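PDB 6AGZ: Old Yellow Enzyme from Pichia, which probably catalyses the asymmetric reduction of enone compounds, using flavin mononucleotide bound in a TIM barrel. Local coordinates for residues F43-S48 and V90-K95; P73-Y78 and K166-A171; K95-V100 and A179-V184. All coordinates share one frame; numbering follows the deposited sequence.

Contact 1 (F43-S48 and V90-K95); sequences FVATDS and VEAWKK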
loop_
_atom_site.group_PDB
_atom_site.type_symbol
_atom_site.label_atom_id
_atom_site.label_comp_id
_atom_site.label_asym_id
_atom_site.label_seq_id
_atom_site.Cartn_x
_atom_site.Cartn_y
_atom_site.Cartn_z
ATOM N N PHE A 43 1.099 30.925 -25.881
ATOM C CA PHE A 43 1.017 29.498 -25.561
ATOM C C PHE A 43 0.801 28.651 -26.816
ATOM O O PHE A 43 0.079 27.654 -26.792
ATOM C CB PHE A 43 -0.068 29.214 -24.517
ATOM C CG PHE A 43 -0.090 30.200 -23.386
ATOM C CD1 PHE A 43 0.936 30.237 -22.455
ATOM C CD2 PHE A 43 -1.138 31.096 -23.253
ATOM C CE1 PHE A 43 0.917 31.148 -21.414
ATOM C CE2 PHE A 43 -1.165 32.008 -22.216
ATOM C CZ PHE A 43 -0.136 32.035 -21.295
ATOM N N VAL A 44 1.442 29.044 -27.916
ATOM C CA VAL A 44 1.361 28.332 -29.187
ATOM C C VAL A 44 2.681 27.611 -29.426
ATOM O O VAL A 44 3.759 28.176 -29.201
ATOM C CB VAL A 44 1.038 29.291 -30.350
ATOM C CG1 VAL A 44 0.901 28.526 -31.658
ATOM C CG2 VAL A 44 -0.231 30.079 -30.052
ATOM N N ALA A 45 2.595 26.363 -29.882
ATOM C CA ALA A 45 3.792 25.585 -30.168
ATOM C C ALA A 45 4.565 26.202 -31.329
ATOM O O ALA A 45 3.988 26.793 -32.246
ATOM C CB ALA A 45 3.426 24.136 -30.489
ATOM N N THR A 46 5.885 26.053 -31.287
ATOM C CA THR A 46 6.775 26.737 -32.211
ATOM C C THR A 46 7.497 25.751 -33.122
ATOM O O THR A 46 7.527 24.541 -32.877
ATOM C CB THR A 46 7.804 27.583 -31.453
ATOM O OG1 THR A 46 8.527 26.754 -30.535
ATOM C CG2 THR A 46 7.111 28.698 -30.682
ATOM N N ASP A 47 8.080 26.301 -34.192
ATOM C CA ASP A 47 8.898 25.498 -35.098
ATOM C C ASP A 47 10.066 24.857 -34.360
ATOM O O ASP A 47 10.476 23.732 -34.683
ATOM C CB ASP A 47 9.399 26.372 -36.249
ATOM C CG ASP A 47 10.071 27.648 -35.764
ATOM O OD1 ASP A 47 9.976 27.952 -34.556
ATOM O OD2 ASP A 47 10.686 28.352 -36.592
ATOM N N SER A 48 10.614 25.560 -33.366
ATOM C CA SER A 48 11.672 24.992 -32.539
ATOM C C SER A 48 11.197 23.724 -31.841
ATOM O O SER A 48 11.916 22.721 -31.791
ATOM C CB SER A 48 12.144 26.022 -31.515
ATOM O OG SER A 48 12.614 27.199 -32.148
ATOM N N VAL A 90 -4.270 24.024 -31.331
ATOM C CA VAL A 90 -4.572 22.670 -31.788
ATOM C C VAL A 90 -3.962 22.416 -33.162
ATOM O O VAL A 90 -3.511 21.303 -33.458
ATOM C CB VAL A 90 -6.094 22.436 -31.784
ATOM C CG1 VAL A 90 -6.432 21.081 -32.384
ATOM C CG2 VAL A 90 -6.639 22.539 -30.368
ATOM N N GLU A 91 -3.933 23.438 -34.022
ATOM C CA GLU A 91 -3.276 23.296 -35.318
ATOM C C GLU A 91 -1.789 23.013 -35.147
ATOM O O GLU A 91 -1.248 22.070 -35.741
ATOM C CB GLU A 91 -3.483 24.559 -36.159
ATOM C CG GLU A 91 -4.930 24.894 -36.470
ATOM C CD GLU A 91 -5.093 26.304 -37.011
ATOM O OE1 GLU A 91 -4.483 26.617 -38.054
ATOM O OE2 GLU A 91 -5.823 27.102 -36.386
ATOM N N ALA A 92 -1.111 23.824 -34.328
ATOM C CA ALA A 92 0.322 23.643 -34.116
ATOM C C ALA A 92 0.630 22.258 -33.556
ATOM O O ALA A 92 1.477 21.528 -34.094
ATOM C CB ALA A 92 0.852 24.733 -33.183
ATOM N N TRP A 93 -0.057 21.874 -32.475
ATOM C CA TRP A 93 0.169 20.549 -31.904
ATOM C C TRP A 93 -0.140 19.454 -32.916
ATOM O O TRP A 93 0.543 18.424 -32.952
ATOM C CB TRP A 93 -0.668 20.362 -30.638
ATOM C CG TRP A 93 -0.030 20.932 -29.409
ATOM C CD1 TRP A 93 -0.533 21.912 -28.604
ATOM C CD2 TRP A 93 1.236 20.561 -28.847
ATOM N NE1 TRP A 93 0.339 22.170 -27.573
ATOM C CE2 TRP A 93 1.432 21.355 -27.700
ATOM C CE3 TRP A 93 2.222 19.633 -29.202
ATOM C CZ2 TRP A 93 2.573 21.250 -26.905
ATOM C CZ3 TRP A 93 3.353 19.531 -28.412
ATOM C CH2 TRP A 93 3.518 20.333 -27.276
ATOM N N LYS A 94 -1.161 19.660 -33.751
ATOM C CA LYS A 94 -1.477 18.688 -34.792
ATOM C C LYS A 94 -0.307 18.515 -35.753
ATOM O O LYS A 94 0.013 17.391 -36.156
ATOM C CB LYS A 94 -2.733 19.117 -35.549
ATOM C CG LYS A 94 -3.197 18.121 -36.604
ATOM C CD LYS A 94 -4.411 18.643 -37.359
ATOM C CE LYS A 94 -5.065 17.551 -38.194
ATOM N NZ LYS A 94 -4.174 17.040 -39.270
ATOM N N LYS A 95 0.346 19.618 -36.127
ATOM C CA LYS A 95 1.501 19.513 -37.012
ATOM C C LYS A 95 2.657 18.791 -36.330
ATOM O O LYS A 95 3.345 17.973 -36.959
ATOM C CB LYS A 95 1.922 20.903 -37.486
ATOM C CG LYS A 95 0.880 21.570 -38.371
ATOM C CD LYS A 95 1.239 23.007 -38.698
ATOM C CE LYS A 95 0.265 23.587 -39.709
ATOM N NZ LYS A 95 0.721 24.902 -40.231
#
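Ala45 and Ala92 meet methyl to methyl, and their contact shows how two small side chains let a loop lie close against a helix. Their CB atoms are 3.8 Å apart, and the CA atoms of Ala45 and Ala92 come within 5.6 Å of each other. The apolar contacts continue on both neighbours. Val44 offers CG1 to Ala92 CB at 4.1 Å; that branch stands anti to the backbone N (chi1 -178°), which places it beside the carbonyl carbon. The methyl of Ala45 also rests over one face of the Trp93 indole, a more distant touch of 4.4 Å between Ala45 CB and Trp93 CE2, and further along the same helix it meets Ile96.

The contact is made by apolar side chains, and no hydrogen bond joins 43-48 to 90-95. Hydrogen bonds lie around it instead. The backbone of Ala45 is hydrogen-bonded to that of Leu404, near the end of the chain, and Trp93 NE1 makes a weak hydrogen bond to Met83 O.

Thr46 turns away from the interface and occupies the N-cap position of helix 47-57, where its OG1, hydrogen-bonded to Arg38 O, caps Met49 N weakly. The arrangement is that of a TIM barrel's outer layer: the loop leading into helix 47-57, which follows strand 29-31, packs on helix 87-102, which follows the adjacent strand 63-70.

Contact 2 (P73-Y78 and K166-A171); sequences PQFGLY and KDYVNA
Phe75 points the end of its ring into helix 158-179, where Asp167 and Tyr168 receive it. With Tyr168 the pairing is edge-to-face: the edge of Phe75 is directed at the phenol face, with ring centroids 4.7 Å apart and planes inclined at 53°, well short of perpendicular. Phe75 CE2 stands 3.5 Å above the plane of the Tyr168 ring, over its centre, while Phe75 CZ approaches Tyr168 CD1, also at 3.5 Å. Asp167 CB comes obliquely to the same ring end, 3.5 Å from Phe75 CE1, and Phe75 CZ touches both residues. Chi1 of Phe75, -79°, carries CG beside its own backbone N and sends the ring toward the helix. The Asp167 carboxylate finds its polar partner elsewhere, through OD1 and Gln163 NE2. A serine in place of Tyr168 would probably leave the edge of Phe75 without its aromatic face and open a gap between the loop and the helix. Tyr168 also touches Leu111 of strand 106-112 and Val223 of helix 218-231. The contact thus belongs to the TIM barrel's rim and outer layer, where the loop after strand 63-70 reaches across to the helix that precedes strand 183-187.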
loop_
_atom_site.group_PDB
_atom_site.type_symbol
_atom_site.label_atom_id
_atom_site.label_comp_id
_atom_site.label_asym_id
_atom_site.label_seq_id
_atom_site.Cartn_x
_atom_site.Cartn_y
_atom_site.Cartn_z
ATOM N N PRO A 73 -7.143 28.047 -20.300
ATOM C CA PRO A 73 -6.485 29.166 -19.602
ATOM C C PRO A 73 -6.520 29.051 -18.086
ATOM O O PRO A 73 -5.529 29.383 -17.424
ATOM C CB PRO A 73 -7.270 30.385 -20.101
ATOM C CG PRO A 73 -7.699 30.000 -21.467
ATOM C CD PRO A 73 -7.997 28.522 -21.406
ATOM N N GLN A 74 -7.631 28.579 -17.515
ATOM C CA GLN A 74 -7.710 28.413 -16.069
ATOM C C GLN A 74 -6.783 27.313 -15.563
ATOM O O GLN A 74 -6.428 27.313 -14.379
ATOM C CB GLN A 74 -9.157 28.122 -15.655
ATOM C CG GLN A 74 -9.403 28.119 -14.151
ATOM C CD GLN A 74 -9.138 29.468 -13.510
ATOM O OE1 GLN A 74 -9.884 30.425 -13.721
ATOM N NE2 GLN A 74 -8.073 29.550 -12.722
ATOM N N PHE A 75 -6.369 26.389 -16.434
ATOM C CA PHE A 75 -5.439 25.339 -16.032
ATOM C C PHE A 75 -4.025 25.858 -15.802
ATOM O O PHE A 75 -3.213 25.141 -15.206
ATOM C CB PHE A 75 -5.403 24.222 -17.081
ATOM C CG PHE A 75 -6.564 23.262 -17.001
ATOM C CD1 PHE A 75 -7.800 23.670 -16.529
ATOM C CD2 PHE A 75 -6.407 21.943 -17.398
ATOM C CE1 PHE A 75 -8.859 22.783 -16.459
ATOM C CE2 PHE A 75 -7.460 21.051 -17.329
ATOM C CZ PHE A 75 -8.688 21.470 -16.859
ATOM N N GLY A 76 -3.710 27.070 -16.250
ATOM C CA GLY A 76 -2.375 27.620 -16.097
ATOM C C GLY A 76 -2.230 28.532 -14.893
ATOM O O GLY A 76 -2.955 28.381 -13.910
ATOM N N LEU A 77 -1.295 29.479 -14.959
ATOM C CA LEU A 77 -0.453 29.680 -16.136
ATOM C C LEU A 77 1.016 29.892 -15.776
ATOM O O LEU A 77 1.339 30.391 -14.699
ATOM C CB LEU A 77 -0.941 30.888 -16.945
ATOM C CG LEU A 77 -2.273 30.838 -17.694
ATOM C CD1 LEU A 77 -2.701 32.242 -18.085
ATOM C CD2 LEU A 77 -2.155 29.955 -18.923
ATOM N N TYR A 78 1.897 29.501 -16.693
ATOM C CA TYR A 78 3.293 29.907 -16.693
ATOM C C TYR A 78 3.595 30.562 -18.032
ATOM O O TYR A 78 3.033 30.180 -19.063
ATOM C CB TYR A 78 4.243 28.719 -16.471
ATOM C CG TYR A 78 4.166 28.094 -15.095
ATOM C CD1 TYR A 78 4.021 28.879 -13.958
ATOM C CD2 TYR A 78 4.243 26.716 -14.936
ATOM C CE1 TYR A 78 3.952 28.306 -12.700
ATOM C CE2 TYR A 78 4.176 26.136 -13.685
ATOM C CZ TYR A 78 4.031 26.935 -12.570
ATOM O OH TYR A 78 3.963 26.359 -11.323
ATOM N N LYS A 166 -15.186 19.452 -17.250
ATOM C CA LYS A 166 -15.536 19.716 -18.643
ATOM C C LYS A 166 -14.322 20.170 -19.446
ATOM O O LYS A 166 -14.158 19.789 -20.612
ATOM C CB LYS A 166 -16.652 20.757 -18.713
ATOM C CG LYS A 166 -17.935 20.332 -18.016
ATOM C CD LYS A 166 -19.024 21.384 -18.156
ATOM C CE LYS A 166 -20.274 20.985 -17.387
ATOM N NZ LYS A 166 -21.240 22.113 -17.266
ATOM N N ASP A 167 -13.452 20.980 -18.835
ATOM C CA ASP A 167 -12.250 21.436 -19.527
ATOM C C ASP A 167 -11.303 20.278 -19.812
ATOM O O ASP A 167 -10.684 20.226 -20.882
ATOM C CB ASP A 167 -11.542 22.513 -18.705
ATOM C CG ASP A 167 -12.313 23.817 -18.658
ATOM O OD1 ASP A 167 -13.252 23.986 -19.463
ATOM O OD2 ASP A 167 -11.973 24.676 -17.817
ATOM N N TYR A 168 -11.165 19.348 -18.862
ATOM C CA TYR A 168 -10.370 18.151 -19.122
ATOM C C TYR A 168 -10.930 17.366 -20.301
ATOM O O TYR A 168 -10.172 16.891 -21.157
ATOM C CB TYR A 168 -10.313 17.267 -17.877
ATOM C CG TYR A 168 -9.149 17.548 -16.953
ATOM C CD1 TYR A 168 -9.340 18.201 -15.742
ATOM C CD2 TYR A 168 -7.860 17.152 -17.288
ATOM C CE1 TYR A 168 -8.280 18.453 -14.891
ATOM C CE2 TYR A 168 -6.792 17.401 -16.444
ATOM C CZ TYR A 168 -7.008 18.052 -15.246
ATOM O OH TYR A 168 -5.951 18.302 -14.402
ATOM N N VAL A 169 -12.257 17.221 -20.365
ATOM C CA VAL A 169 -12.867 16.490 -21.475
ATOM C C VAL A 169 -12.577 17.190 -22.798
ATOM O O VAL A 169 -12.191 16.553 -23.788
ATOM C CB VAL A 169 -14.380 16.325 -21.243
ATOM C CG1 VAL A 169 -15.035 15.688 -22.460
ATOM C CG2 VAL A 169 -14.632 15.494 -20.000
ATOM N N ASN A 170 -12.754 18.513 -22.833
ATOM C CA ASN A 170 -12.533 19.261 -24.068
ATOM C C ASN A 170 -11.079 19.178 -24.519
ATOM O O ASN A 170 -10.799 18.993 -25.711
ATOM C CB ASN A 170 -12.959 20.716 -23.879
ATOM C CG ASN A 170 -12.619 21.584 -25.075
ATOM O OD1 ASN A 170 -13.208 21.444 -26.147
ATOM N ND2 ASN A 170 -11.667 22.493 -24.894
ATOM N N ALA A 171 -10.138 19.309 -23.580
ATOM C CA ALA A 171 -8.725 19.224 -23.938
ATOM C C ALA A 171 -8.360 17.827 -24.423
ATOM O O ALA A 171 -7.577 17.676 -25.370
ATOM C CB ALA A 171 -7.855 19.623 -22.747
#

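Contact 3 (K95-V100 and A179-V184); sequences KIVEEV and AGFDMV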
loop_
_atom_site.group_PDB
_atom_site.type_symbol
_atom_site.label_atom_id
_atom_site.label_comp_id
_atom_site.label_asym_id
_atom_site.label_seq_id
_atom_site.Cartn_x
_atom_site.Cartn_y
_atom_site.Cartn_z
ATOM N N LYS A 95 0.346 19.618 -36.127
ATOM C CA LYS A 95 1.501 19.513 -37.012
ATOM C C LYS A 95 2.657 18.791 -36.330
ATOM O O LYS A 95 3.345 17.973 -36.959
ATOM C CB LYS A 95 1.922 20.903 -37.486
ATOM C CG LYS A 95 0.880 21.570 -38.371
ATOM C CD LYS A 95 1.239 23.007 -38.698
ATOM C CE LYS A 95 0.265 23.587 -39.709
ATOM N NZ LYS A 95 0.721 24.902 -40.231
ATOM N N ILE A 96 2.879 19.064 -35.039
ATOM C CA ILE A 96 3.916 18.337 -34.308
ATOM C C ILE A 96 3.622 16.840 -34.305
ATOM O O ILE A 96 4.516 16.014 -34.536
ATOM C CB ILE A 96 4.060 18.889 -32.876
ATOM C CG1 ILE A 96 4.615 20.314 -32.904
ATOM C CG2 ILE A 96 4.959 17.985 -32.042
ATOM C CD1 ILE A 96 4.908 20.881 -31.531
ATOM N N VAL A 97 2.362 16.468 -34.062
ATOM C CA VAL A 97 1.983 15.057 -34.048
ATOM C C VAL A 97 2.209 14.427 -35.414
ATOM O O VAL A 97 2.735 13.312 -35.522
ATOM C CB VAL A 97 0.519 14.900 -33.598
ATOM C CG1 VAL A 97 0.083 13.450 -33.704
ATOM C CG2 VAL A 97 0.349 15.395 -32.184
ATOM N N GLU A 98 1.812 15.128 -36.479
ATOM C CA GLU A 98 1.977 14.586 -37.823
ATOM C C GLU A 98 3.446 14.360 -38.151
ATOM O O GLU A 98 3.799 13.366 -38.799
ATOM C CB GLU A 98 1.330 15.517 -38.848
ATOM C CG GLU A 98 -0.187 15.548 -38.771
ATOM C CD GLU A 98 -0.797 16.573 -39.704
ATOM O OE1 GLU A 98 -0.039 17.381 -40.281
ATOM O OE2 GLU A 98 -2.035 16.572 -39.860
ATOM N N GLU A 99 4.322 15.264 -37.704
ATOM C CA GLU A 99 5.747 15.053 -37.939
ATOM C C GLU A 99 6.280 13.886 -37.115
ATOM O O GLU A 99 7.075 13.081 -37.616
ATOM C CB GLU A 99 6.531 16.328 -37.635
ATOM C CG GLU A 99 8.045 16.145 -37.625
ATOM C CD GLU A 99 8.633 15.898 -39.005
ATOM O OE1 GLU A 99 7.887 15.960 -40.005
ATOM O OE2 GLU A 99 9.853 15.641 -39.088
ATOM N N VAL A 100 5.856 13.775 -35.853
ATOM C CA VAL A 100 6.305 12.667 -35.011
ATOM C C VAL A 100 5.897 11.330 -35.622
ATOM O O VAL A 100 6.679 10.372 -35.637
ATOM C CB VAL A 100 5.762 12.828 -33.578
ATOM C CG1 VAL A 100 5.922 11.534 -32.794
ATOM C CG2 VAL A 100 6.475 13.970 -32.868
ATOM N N ALA A 179 -5.930 16.830 -32.818
ATOM C CA ALA A 179 -4.488 16.838 -33.032
ATOM C C ALA A 179 -3.934 15.464 -33.386
ATOM O O ALA A 179 -2.871 15.384 -34.012
ATOM C CB ALA A 179 -3.773 17.377 -31.792
ATOM N N GLY A 180 -4.622 14.390 -33.010
ATOM C CA GLY A 180 -4.198 13.056 -33.385
ATOM C C GLY A 180 -3.219 12.381 -32.452
ATOM O O GLY A 180 -2.582 11.402 -32.860
ATOM N N PHE A 181 -3.062 12.872 -31.224
ATOM C CA PHE A 181 -2.191 12.211 -30.261
ATOM C C PHE A 181 -2.646 10.773 -30.026
ATOM O O PHE A 181 -3.830 10.445 -30.138
ATOM C CB PHE A 181 -2.177 12.968 -28.931
ATOM C CG PHE A 181 -1.413 14.261 -28.968
ATOM C CD1 PHE A 181 -0.047 14.281 -28.730
ATOM C CD2 PHE A 181 -2.060 15.460 -29.220
ATOM C CE1 PHE A 181 0.659 15.468 -28.754
ATOM C CE2 PHE A 181 -1.358 16.652 -29.245
ATOM C CZ PHE A 181 0.003 16.656 -29.012
ATOM N N ASP A 182 -1.687 9.909 -29.688
ATOM C CA ASP A 182 -2.016 8.510 -29.441
ATOM C C ASP A 182 -2.642 8.316 -28.066
ATOM O O ASP A 182 -3.537 7.480 -27.903
ATOM C CB ASP A 182 -0.767 7.639 -29.590
ATOM C CG ASP A 182 -0.172 7.708 -30.983
ATOM O OD1 ASP A 182 -0.720 7.057 -31.899
ATOM O OD2 ASP A 182 0.842 8.414 -31.166
ATOM N N MET A 183 -2.188 9.074 -27.070
ATOM C CA MET A 183 -2.778 9.039 -25.742
ATOM C C MET A 183 -2.889 10.456 -25.207
ATOM O O MET A 183 -2.337 11.407 -25.768
ATOM C CB MET A 183 -1.961 8.190 -24.758
ATOM C CG MET A 183 -1.792 6.740 -25.145
ATOM S SD MET A 183 -0.235 6.458 -26.003
ATOM C CE MET A 183 -0.245 4.671 -26.131
ATOM N N VAL A 184 -3.615 10.582 -24.103
ATOM C CA VAL A 184 -3.655 11.803 -23.315
ATOM C C VAL A 184 -3.382 11.412 -21.868
ATOM O O VAL A 184 -4.015 10.493 -21.336
ATOM C CB VAL A 184 -4.997 12.552 -23.479
ATOM C CG1 VAL A 184 -6.172 11.788 -22.861
ATOM C CG2 VAL A 184 -4.894 13.951 -22.920
#
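Val97 packs against the turn at 179-181 that links helix 158-179 to strand 183-187, a helix-to-strand connection of the TIM barrel. One branched residue serves both the ring and the backbone of this turn, and both methyls of Val97 are used. CG2 sits over the centre of the Phe181 ring in a CH-pi contact, 3.4 Å from the centroid and 10° off the ring normal. With CG2 beside the backbone N and CG1 anti to it (chi1 175°), the two branches are divided between ring and backbone: CG1 lies 3.5 Å from Gly180 O, and Val97 CB comes to 3.4 Å from Ala179 O. These carbonyl approaches are van der Waals contacts, and no hydrogen bond crosses between the segments. Phe181 is also lodged against Met109 of strand 106-112 and Thr66 of strand 63-70, which places its ring between the helix and the barrel wall.

Gly180, the first residue to leave the helix, has a positive phi of 88°. A side chain at these backbone angles would press on the preceding carbonyl O, and its CB would point toward Val97, close to CG1.

The contact is looser on its outer side. Lys95 and Glu98 are exposed, and their charged ends look to other partners: Lys95 NZ is hydrogen-bonded to Leu404 O, and Glu98 OE2 forms a salt bridge with Lys94 NZ. Beyond the turn, Asp182 OD2 accepts hydrogen bonds from His101 NE2, one residue past 95-100 on the same helix, and from Ile107 N.

Overall arrangement
The three contacts illustrate how the outer helices and loops of a TIM barrel pack on one another. Contacts 1 and 3 share helix 87-102 and Lys95, and their centres are about 10 Å apart; they touch where Trp93 CE3 lies 3.7 Å from Phe181 CZ. Contact 2 lies farther off, with its centre about 17 Å from that of contact 1, yet Phe43 packs on Leu77 and Tyr78. Contacts 2 and 3, about 19 Å apart between centres, do not touch, their nearest atoms being about 5 Å apart. Along the chain, contact 1 closes before contact 3 opens, whereas contact 2 alternates with both. Helix 158-179 and strand 183-187 follow one another, so contacts 2 and 3 join consecutive elements to the region after strand 63-70, around the flavin-bearing barrel.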